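Local structure of sesquisabinene B synthase 2 (Santalum album, 6A2A) at residues Pro36-Asp40 and Thr549-Met554; Pro78-Glu83 and Trp116-His122; Lys147-Phe152 and Ile179-Ala183. The protein probably cyclises farnesyl diphosphate to sesquisabinene B, as a terpene synthase that depends on magnesium or manganese ions. One frame throughout, in Å; residues are numbered along the deposited sequence.

Contact 1: Pro36-Asp40 and Thr549-Met554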
loop_
_atom_site.group_PDB
_atom_site.type_symbol
_atom_site.label_atom_id
_atom_site.label_comp_id
_atom_site.label_asym_id
_atom_site.label_seq_id
_atom_site.Cartn_x
_atom_site.Cartn_y
_atom_site.Cartn_z
ATOM N N PRO A 36 4.579 10.423 21.496
ATOM C CA PRO A 36 5.424 10.311 20.325
ATOM C C PRO A 36 6.133 8.986 20.140
ATOM O O PRO A 36 6.541 8.352 21.047
ATOM C CB PRO A 36 6.431 11.420 20.554
ATOM C CG PRO A 36 6.546 11.502 21.996
ATOM C CD PRO A 36 5.209 11.211 22.548
ATOM N N ASN A 37 6.307 8.591 18.905
ATOM C CA ASN A 37 7.027 7.376 18.638
ATOM C C ASN A 37 8.509 7.693 18.545
ATOM O O ASN A 37 8.908 8.817 18.570
ATOM C CB ASN A 37 6.524 6.738 17.359
ATOM C CG ASN A 37 5.090 6.288 17.470
ATOM O OD1 ASN A 37 4.723 5.643 18.411
ATOM N ND2 ASN A 37 4.294 6.648 16.521
ATOM N N LEU A 38 9.324 6.685 18.342
ATOM C CA LEU A 38 10.762 6.873 18.272
ATOM C C LEU A 38 11.190 7.860 17.213
ATOM O O LEU A 38 12.089 8.619 17.425
ATOM C CB LEU A 38 11.455 5.542 18.054
ATOM C CG LEU A 38 11.303 4.537 19.183
ATOM C CD1 LEU A 38 11.887 3.223 18.755
ATOM C CD2 LEU A 38 11.996 5.029 20.439
ATOM N N TRP A 39 10.544 7.788 16.061
ATOM C CA TRP A 39 10.728 8.688 14.958
ATOM C C TRP A 39 9.341 8.998 14.417
ATOM O O TRP A 39 8.494 8.201 14.457
ATOM C CB TRP A 39 11.563 8.056 13.877
ATOM C CG TRP A 39 12.917 7.781 14.299
ATOM C CD1 TRP A 39 13.924 8.634 14.328
ATOM C CD2 TRP A 39 13.421 6.538 14.772
ATOM N NE1 TRP A 39 15.042 8.029 14.792
ATOM C CE2 TRP A 39 14.753 6.730 15.075
ATOM C CE3 TRP A 39 12.870 5.287 14.962
ATOM C CZ2 TRP A 39 15.538 5.730 15.568
ATOM C CZ3 TRP A 39 13.633 4.308 15.443
ATOM C CH2 TRP A 39 14.955 4.514 15.737
ATOM N N ASP A 40 9.146 10.180 13.902
ATOM C CA ASP A 40 7.884 10.520 13.345
ATOM C C ASP A 40 7.790 9.877 11.973
ATOM O O ASP A 40 8.773 9.715 11.330
ATOM C CB ASP A 40 7.736 12.042 13.364
ATOM C CG ASP A 40 7.352 12.608 12.059
ATOM O OD1 ASP A 40 6.150 12.565 11.719
ATOM O OD2 ASP A 40 8.253 13.110 11.372
ATOM N N THR A 549 17.115 1.090 22.253
ATOM C CA THR A 549 16.387 0.784 21.003
ATOM C C THR A 549 16.664 1.876 19.977
ATOM O O THR A 549 16.955 1.634 18.823
ATOM C CB THR A 549 14.886 0.682 21.278
ATOM O OG1 THR A 549 14.790 -0.409 22.186
ATOM C CG2 THR A 549 14.049 0.452 20.038
ATOM N N LYS A 550 16.589 3.104 20.458
ATOM C CA LYS A 550 16.744 4.214 19.586
ATOM C C LYS A 550 18.151 4.232 19.025
ATOM O O LYS A 550 18.340 4.528 17.843
ATOM C CB LYS A 550 16.463 5.532 20.319
ATOM C CG LYS A 550 16.503 6.741 19.404
ATOM C CD LYS A 550 15.493 7.800 19.757
ATOM C CE LYS A 550 15.343 8.815 18.643
ATOM N NZ LYS A 550 16.339 9.899 18.787
ATOM N N LYS A 551 19.119 3.885 19.871
ATOM C CA LYS A 551 20.475 3.878 19.434
ATOM C C LYS A 551 20.652 2.844 18.322
ATOM O O LYS A 551 21.385 3.071 17.368
ATOM C CB LYS A 551 21.387 3.596 20.638
ATOM C CG LYS A 551 22.859 3.471 20.267
ATOM C CD LYS A 551 23.768 2.943 21.340
ATOM C CE LYS A 551 24.820 2.007 20.777
ATOM N NZ LYS A 551 24.509 0.585 21.084
ATOM N N GLN A 552 20.053 1.663 18.502
ATOM C CA GLN A 552 20.208 0.588 17.529
ATOM C C GLN A 552 19.527 0.957 16.204
ATOM O O GLN A 552 20.065 0.712 15.114
ATOM C CB GLN A 552 19.583 -0.700 18.098
ATOM C CG GLN A 552 20.343 -1.296 19.246
ATOM C CD GLN A 552 21.788 -1.645 18.968
ATOM O OE1 GLN A 552 22.554 -1.704 19.904
ATOM N NE2 GLN A 552 22.157 -1.974 17.730
ATOM N N GLY A 553 18.307 1.521 16.268
ATOM C CA GLY A 553 17.606 1.980 15.067
ATOM C C GLY A 553 18.372 3.074 14.354
ATOM O O GLY A 553 18.403 3.079 13.122
ATOM N N MET A 554 19.032 3.968 15.108
ATOM C CA MET A 554 19.767 5.097 14.486
ATOM C C MET A 554 20.942 4.522 13.696
ATOM O O MET A 554 21.199 4.907 12.566
ATOM C CB MET A 554 20.320 6.075 15.533
ATOM C CG MET A 554 19.277 6.988 16.161
ATOM S SD MET A 554 18.626 8.180 14.947
ATOM C CE MET A 554 17.789 9.343 16.027
#
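Leu38 and Trp39 belong to the N-terminal segment that runs ahead of helix 41-50, and here they lean on helix 546-558, close to the C-terminus of the chain. The six-membered end of the Trp39 indole reaches the helix, with CH2 3.7 Å from Gly553 CA. A side chain on Gly553 would run straight into CH2, so the bare backbone is what admits the ring this close. At the ring edge, CZ2 lies 3.8 Å from the carbonyl O of Lys550, near the ring plane. Met554 takes the pyrrole side: its chain turns at chi2 (-68°), bringing SD to the ring edge as a Met-aromatic contact, where NE1 gives it a weak, bent hydrogen bond of 3.6 Å (147°). In plant terpene synthases the N-terminal segment typically reaches across to the C-terminal catalytic domain, and this contact fits that pattern, though it stands away from the metal-binding residues. Beside the indole, Leu38 CD1 meets Thr549 CG2 at 3.7 Å, the two side chains at about a right angle. The Thr549 rotamer (chi1 -62°) turns this methyl to Leu38 while OG1 bonds back to the carbonyl of Ala545. Asn280 binds the backbone N of Leu38, and Ile283 of helix 281-292 touches both Leu38 and Trp39. Lys550, partly exposed, lays CE 3.5 Å from Leu38 O.

Contact 2: Pro78-Glu83 and Trp116-His122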
loop_
_atom_site.group_PDB
_atom_site.type_symbol
_atom_site.label_atom_id
_atom_site.label_comp_id
_atom_site.label_asym_id
_atom_site.label_seq_id
_atom_site.Cartn_x
_atom_site.Cartn_y
_atom_site.Cartn_z
ATOM N N PRO A 78 45.821 -21.838 6.547
ATOM C CA PRO A 78 44.451 -22.250 6.891
ATOM C C PRO A 78 43.849 -21.451 8.056
ATOM O O PRO A 78 42.655 -21.109 8.019
ATOM C CB PRO A 78 44.551 -23.704 7.347
ATOM C CG PRO A 78 46.052 -23.908 7.567
ATOM C CD PRO A 78 46.652 -23.040 6.492
ATOM N N LEU A 79 44.628 -21.190 9.095
ATOM C CA LEU A 79 44.057 -20.391 10.198
ATOM C C LEU A 79 43.689 -19.005 9.675
ATOM O O LEU A 79 42.637 -18.447 10.036
ATOM C CB LEU A 79 45.040 -20.316 11.359
ATOM C CG LEU A 79 44.543 -19.503 12.551
ATOM C CD1 LEU A 79 43.259 -20.104 13.114
ATOM C CD2 LEU A 79 45.621 -19.421 13.617
ATOM N N THR A 80 44.541 -18.440 8.819
ATOM C CA THR A 80 44.352 -17.105 8.323
ATOM C C THR A 80 43.083 -17.093 7.461
ATOM O O THR A 80 42.319 -16.167 7.515
ATOM C CB THR A 80 45.600 -16.632 7.549
ATOM O OG1 THR A 80 46.691 -16.660 8.489
ATOM C CG2 THR A 80 45.439 -15.250 6.979
ATOM N N LYS A 81 42.858 -18.144 6.673
ATOM C CA LYS A 81 41.662 -18.197 5.857
ATOM C C LYS A 81 40.427 -18.325 6.771
ATOM O O LYS A 81 39.438 -17.686 6.490
ATOM C CB LYS A 81 41.756 -19.358 4.854
ATOM C CG LYS A 81 40.575 -19.518 3.897
ATOM C CD LYS A 81 40.199 -18.268 3.090
ATOM C CE LYS A 81 41.246 -17.783 2.105
ATOM N NZ LYS A 81 41.320 -18.642 0.909
ATOM N N LEU A 82 40.483 -19.106 7.827
ATOM C CA LEU A 82 39.264 -19.222 8.703
ATOM C C LEU A 82 38.991 -17.849 9.329
ATOM O O LEU A 82 37.861 -17.417 9.462
ATOM C CB LEU A 82 39.471 -20.255 9.794
ATOM C CG LEU A 82 39.463 -21.730 9.382
ATOM C CD1 LEU A 82 39.593 -22.592 10.584
ATOM C CD2 LEU A 82 38.227 -22.140 8.594
ATOM N N GLU A 83 40.050 -17.159 9.740
ATOM C CA GLU A 83 39.887 -15.880 10.369
ATOM C C GLU A 83 39.268 -14.899 9.374
ATOM O O GLU A 83 38.387 -14.107 9.764
ATOM C CB GLU A 83 41.239 -15.398 10.951
ATOM C CG GLU A 83 41.623 -16.050 12.231
ATOM C CD GLU A 83 43.064 -15.755 12.664
ATOM O OE1 GLU A 83 43.811 -15.180 11.829
ATOM O OE2 GLU A 83 43.425 -16.092 13.794
ATOM N N TRP A 116 48.784 -27.013 12.137
ATOM C CA TRP A 116 48.376 -25.616 12.298
ATOM C C TRP A 116 47.309 -25.417 13.403
ATOM O O TRP A 116 47.189 -24.307 13.928
ATOM C CB TRP A 116 47.938 -25.054 10.950
ATOM C CG TRP A 116 46.700 -25.691 10.404
ATOM C CD1 TRP A 116 46.600 -26.841 9.677
ATOM C CD2 TRP A 116 45.357 -25.231 10.616
ATOM N NE1 TRP A 116 45.289 -27.098 9.367
ATOM C CE2 TRP A 116 44.503 -26.139 9.951
ATOM C CE3 TRP A 116 44.812 -24.143 11.295
ATOM C CZ2 TRP A 116 43.123 -25.974 9.932
ATOM C CZ3 TRP A 116 43.449 -23.952 11.233
ATOM C CH2 TRP A 116 42.624 -24.855 10.570
ATOM N N TRP A 117 46.554 -26.426 13.833
ATOM C CA TRP A 117 45.606 -26.136 14.909
ATOM C C TRP A 117 45.815 -26.960 16.173
ATOM O O TRP A 117 45.448 -26.565 17.278
ATOM C CB TRP A 117 44.180 -26.263 14.354
ATOM C CG TRP A 117 43.804 -27.615 13.817
ATOM C CD1 TRP A 117 43.890 -28.028 12.523
ATOM C CD2 TRP A 117 43.174 -28.681 14.529
ATOM N NE1 TRP A 117 43.354 -29.288 12.384
ATOM C CE2 TRP A 117 42.921 -29.713 13.604
ATOM C CE3 TRP A 117 42.788 -28.874 15.858
ATOM C CZ2 TRP A 117 42.289 -30.901 13.960
ATOM C CZ3 TRP A 117 42.164 -30.042 16.205
ATOM C CH2 TRP A 117 41.949 -31.059 15.275
ATOM N N ILE A 118 46.405 -28.138 16.067
ATOM C CA ILE A 118 46.585 -28.970 17.213
ATOM C C ILE A 118 47.357 -28.218 18.307
ATOM O O ILE A 118 48.424 -27.626 18.011
ATOM C CB ILE A 118 47.342 -30.245 16.759
ATOM C CG1 ILE A 118 46.442 -31.122 15.885
ATOM C CG2 ILE A 118 47.894 -31.003 17.947
ATOM C CD1 ILE A 118 45.351 -31.775 16.647
ATOM N N ASP A 119 46.918 -28.331 19.545
ATOM C CA ASP A 119 47.579 -27.641 20.688
ATOM C C ASP A 119 47.512 -26.098 20.668
ATOM O O ASP A 119 48.136 -25.436 21.502
ATOM C CB ASP A 119 49.081 -28.038 20.793
ATOM C CG ASP A 119 49.280 -29.503 21.042
ATOM O OD1 ASP A 119 48.585 -30.042 21.917
ATOM O OD2 ASP A 119 50.152 -30.118 20.381
ATOM N N ASN A 120 46.760 -25.543 19.733
ATOM C CA ASN A 120 46.468 -24.126 19.674
ATOM C C ASN A 120 44.990 -23.894 20.018
ATOM O O ASN A 120 44.168 -24.253 19.184
ATOM C CB ASN A 120 46.766 -23.627 18.273
ATOM C CG ASN A 120 46.590 -22.135 18.140
ATOM O OD1 ASN A 120 45.665 -21.563 18.736
ATOM N ND2 ASN A 120 47.444 -21.516 17.339
ATOM N N LEU A 121 44.680 -23.343 21.186
ATOM C CA LEU A 121 43.281 -23.240 21.662
ATOM C C LEU A 121 42.454 -22.363 20.725
ATOM O O LEU A 121 41.317 -22.766 20.375
ATOM C CB LEU A 121 43.222 -22.715 23.087
ATOM C CG LEU A 121 41.817 -22.654 23.693
ATOM C CD1 LEU A 121 41.174 -24.053 23.753
ATOM C CD2 LEU A 121 41.844 -21.994 25.037
ATOM N N HIS A 122 42.994 -21.207 20.308
ATOM C CA HIS A 122 42.277 -20.347 19.364
ATOM C C HIS A 122 41.945 -21.073 18.060
ATOM O O HIS A 122 40.836 -21.008 17.576
ATOM C CB HIS A 122 43.078 -19.081 19.056
ATOM C CG HIS A 122 42.594 -18.324 17.875
ATOM N ND1 HIS A 122 41.358 -17.704 17.860
ATOM C CD2 HIS A 122 43.191 -18.023 16.711
ATOM C CE1 HIS A 122 41.223 -17.071 16.717
ATOM N NE2 HIS A 122 42.346 -17.258 15.978
#
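Pro78 sets its CB-CG edge over one face of the Trp116 indole: CG stands 3.4 Å from the centroid of the five-membered ring, only 10° off the ring normal, which makes this a CH-pi contact. The same indole meets two more residues of helix 78-90. Leu79 brings CB to 3.8 Å from CE3, and Leu82 CD1 approaches CH2 at 3.8 Å from the edge, its side chain roughly perpendicular to that of Trp116. The first torsion of Trp116 (chi1 66°) sets CG between the backbone N and the carbonyl carbon, and from there the ring swings out against the helix. With an alanine at this position, the face that Pro78 CG rests on would be gone, and Leu79 and Leu82 would probably be left facing a gap.

One turn further along the helix the chemistry becomes polar. His122 NE2 donates to Glu83 OE2 at 2.7 Å (156°); the oxygen lies close to the imidazole plane and accepts through its anti lone pair. Leu79 CD1 packs 4.1 Å from the same NE2. Both segments come from the helical N-terminal domain of the terpene synthase: the start of helix 78-90 is joined here to the loop leading into helix 121-133 and to that helix's first turn.

That loop is shaped by a type II turn from Trp117 to Asn120, closed by Asn120 N bonding to Trp117 O at 3.0 Å. Behind Trp116, Trp117 puts CD1 over the face opposite Pro78. Asn120 is the N-cap of helix 121-133, its OD1 accepting from Ala123 N. In the second shell, Ser165 OG bonds to His122 ND1, helping to fix the imidazole's rotation, and Lys161 touches both Glu83 and His122.

Contact 3: Lys147-Phe152 and Ile179-Ala183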
loop_
_atom_site.group_PDB
_atom_site.type_symbol
_atom_site.label_atom_id
_atom_site.label_comp_id
_atom_site.label_asym_id
_atom_site.label_seq_id
_atom_site.Cartn_x
_atom_site.Cartn_y
_atom_site.Cartn_z
ATOM N N LYS A 147 42.577 -30.130 28.610
ATOM C CA LYS A 147 42.216 -30.391 29.958
ATOM C C LYS A 147 43.193 -31.358 30.596
ATOM O O LYS A 147 43.906 -32.019 29.932
ATOM C CB LYS A 147 40.833 -31.011 30.080
ATOM C CG LYS A 147 39.776 -30.510 29.132
ATOM C CD LYS A 147 38.652 -31.506 28.922
ATOM C CE LYS A 147 37.933 -31.789 30.204
ATOM N NZ LYS A 147 37.160 -33.032 30.164
ATOM N N ASP A 148 43.167 -31.373 31.899
ATOM C CA ASP A 148 43.867 -32.319 32.729
ATOM C C ASP A 148 42.822 -33.038 33.585
ATOM O O ASP A 148 41.643 -32.885 33.395
ATOM C CB ASP A 148 44.922 -31.654 33.597
ATOM C CG ASP A 148 44.369 -30.638 34.541
ATOM O OD1 ASP A 148 43.358 -30.833 35.200
ATOM O OD2 ASP A 148 45.031 -29.631 34.669
ATOM N N THR A 149 43.266 -33.834 34.528
ATOM C CA THR A 149 42.357 -34.569 35.357
ATOM C C THR A 149 41.280 -33.755 36.072
ATOM O O THR A 149 40.192 -34.236 36.261
ATOM C CB THR A 149 43.130 -35.498 36.304
ATOM O OG1 THR A 149 44.012 -36.293 35.527
ATOM C CG2 THR A 149 42.216 -36.365 37.040
ATOM N N ASP A 150 41.567 -32.530 36.467
ATOM C CA ASP A 150 40.571 -31.711 37.098
ATOM C C ASP A 150 39.723 -30.791 36.188
ATOM O O ASP A 150 38.863 -30.120 36.668
ATOM C CB ASP A 150 41.220 -30.885 38.176
ATOM C CG ASP A 150 41.751 -31.727 39.295
ATOM O OD1 ASP A 150 41.386 -32.897 39.384
ATOM O OD2 ASP A 150 42.514 -31.198 40.094
ATOM N N GLY A 151 39.976 -30.795 34.894
ATOM C CA GLY A 151 39.231 -29.939 33.966
ATOM C C GLY A 151 40.160 -29.123 33.086
ATOM O O GLY A 151 41.307 -29.504 32.817
ATOM N N PHE A 152 39.659 -27.998 32.581
ATOM C CA PHE A 152 40.448 -27.244 31.653
ATOM C C PHE A 152 41.673 -26.711 32.422
ATOM O O PHE A 152 41.578 -26.458 33.576
ATOM C CB PHE A 152 39.616 -26.109 31.040
ATOM C CG PHE A 152 38.850 -26.558 29.831
ATOM C CD1 PHE A 152 39.443 -26.570 28.586
ATOM C CD2 PHE A 152 37.558 -27.041 29.957
ATOM C CE1 PHE A 152 38.781 -27.058 27.482
ATOM C CE2 PHE A 152 36.905 -27.538 28.849
ATOM C CZ PHE A 152 37.498 -27.541 27.629
ATOM N N ILE A 179 32.001 -31.789 27.267
ATOM C CA ILE A 179 33.281 -31.042 27.251
ATOM C C ILE A 179 32.994 -29.614 26.790
ATOM O O ILE A 179 33.613 -28.665 27.287
ATOM C CB ILE A 179 34.361 -31.711 26.399
ATOM C CG1 ILE A 179 34.693 -33.100 26.945
ATOM C CG2 ILE A 179 35.617 -30.849 26.378
ATOM C CD1 ILE A 179 35.428 -33.920 25.955
ATOM N N LEU A 180 31.962 -29.465 25.959
ATOM C CA LEU A 180 31.625 -28.109 25.521
ATOM C C LEU A 180 30.901 -27.349 26.632
ATOM O O LEU A 180 31.094 -26.126 26.721
ATOM C CB LEU A 180 30.832 -28.166 24.227
ATOM C CG LEU A 180 31.468 -29.031 23.145
ATOM C CD1 LEU A 180 30.624 -29.130 21.902
ATOM C CD2 LEU A 180 32.828 -28.454 22.787
ATOM N N ASP A 181 30.111 -28.024 27.472
ATOM C CA ASP A 181 29.536 -27.374 28.638
ATOM C C ASP A 181 30.622 -26.929 29.626
ATOM O O ASP A 181 30.549 -25.870 30.240
ATOM C CB ASP A 181 28.660 -28.316 29.430
ATOM C CG ASP A 181 27.402 -28.703 28.670
ATOM O OD1 ASP A 181 26.746 -27.784 28.161
ATOM O OD2 ASP A 181 27.100 -29.923 28.570
ATOM N N GLU A 182 31.617 -27.798 29.798
ATOM C CA GLU A 182 32.755 -27.469 30.685
ATOM C C GLU A 182 33.515 -26.250 30.097
ATOM O O GLU A 182 33.989 -25.373 30.879
ATOM C CB GLU A 182 33.731 -28.644 30.770
ATOM C CG GLU A 182 33.319 -29.763 31.724
ATOM C CD GLU A 182 33.959 -31.144 31.489
ATOM O OE1 GLU A 182 34.850 -31.288 30.618
ATOM O OE2 GLU A 182 33.515 -32.102 32.154
ATOM N N ALA A 183 33.705 -26.239 28.781
ATOM C CA ALA A 183 34.413 -25.157 28.075
ATOM C C ALA A 183 33.685 -23.839 28.302
ATOM O O ALA A 183 34.278 -22.789 28.606
ATOM C CB ALA A 183 34.498 -25.456 26.617
#
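The ring of Phe152 has Lys147 CG over the centre of one face, 3.8 Å above the plane, while its edge is pushed against helix 178-192. In the ring plane at that edge lie Glu182 CB and the carbonyl O of Ile179. CE2 comes to 3.5 Å from Ala183 N, and CZ touches Ala183 CB at 3.8 Å and Ile179 CG2 at 4.0 Å, so the ring bears on backbone as much as on side chains. Phe186, a turn further along the helix, also meets the ring.

Lys147 and Phe152 face each other as a non-hydrogen-bonded pair across a short beta hairpin, strands 147-148 and 151-152, in an otherwise helical N-terminal domain. A type I turn from Asp148 to Gly151 joins the strands, and Asp148 OD1 accepts from Asp150 N at 2.8 Å, an Asx turn inside it. Gly151 takes a positive phi (128°) at which a side chain would jam against the preceding carbonyl.

After passing over the phenyl face, the lysine chain continues alongside the helix, with Lys147 CD 4.0 Å from Ile179 CG2. A bend at chi3 (62°) then carries NZ round to Glu182, where it forms a salt bridge to OE1 of 2.9 Å. The ammonium arrives on the syn side of that oxygen, 21° out of the carboxylate plane. Glu182, extended beyond CG, reaches from the helix to meet it, its side chain roughly at right angles to the lysine's.

How the contacts relate
Contact 1 is the buried one of the three, and it closes a loop of the chain that contains the other two; its packing is largely apolar, and its one cross-segment hydrogen bond is weak. Contacts 2 and 3 are only partly buried. They lie in series on the same side of the molecule, with nearest atoms about 5 Å apart but not touching, whereas contacts 1 and 3 are on opposite sides of the chain's centre, their own centres 44 Å apart. Both peripheral contacts set a polar bond beside a packed aromatic ring: a histidine-carboxylate bond in contact 2, a lysine-glutamate bridge in contact 3. Helix 121-133, which starts in contact 2, is followed in the chain, after a connecting loop, by the hairpin of contact 3.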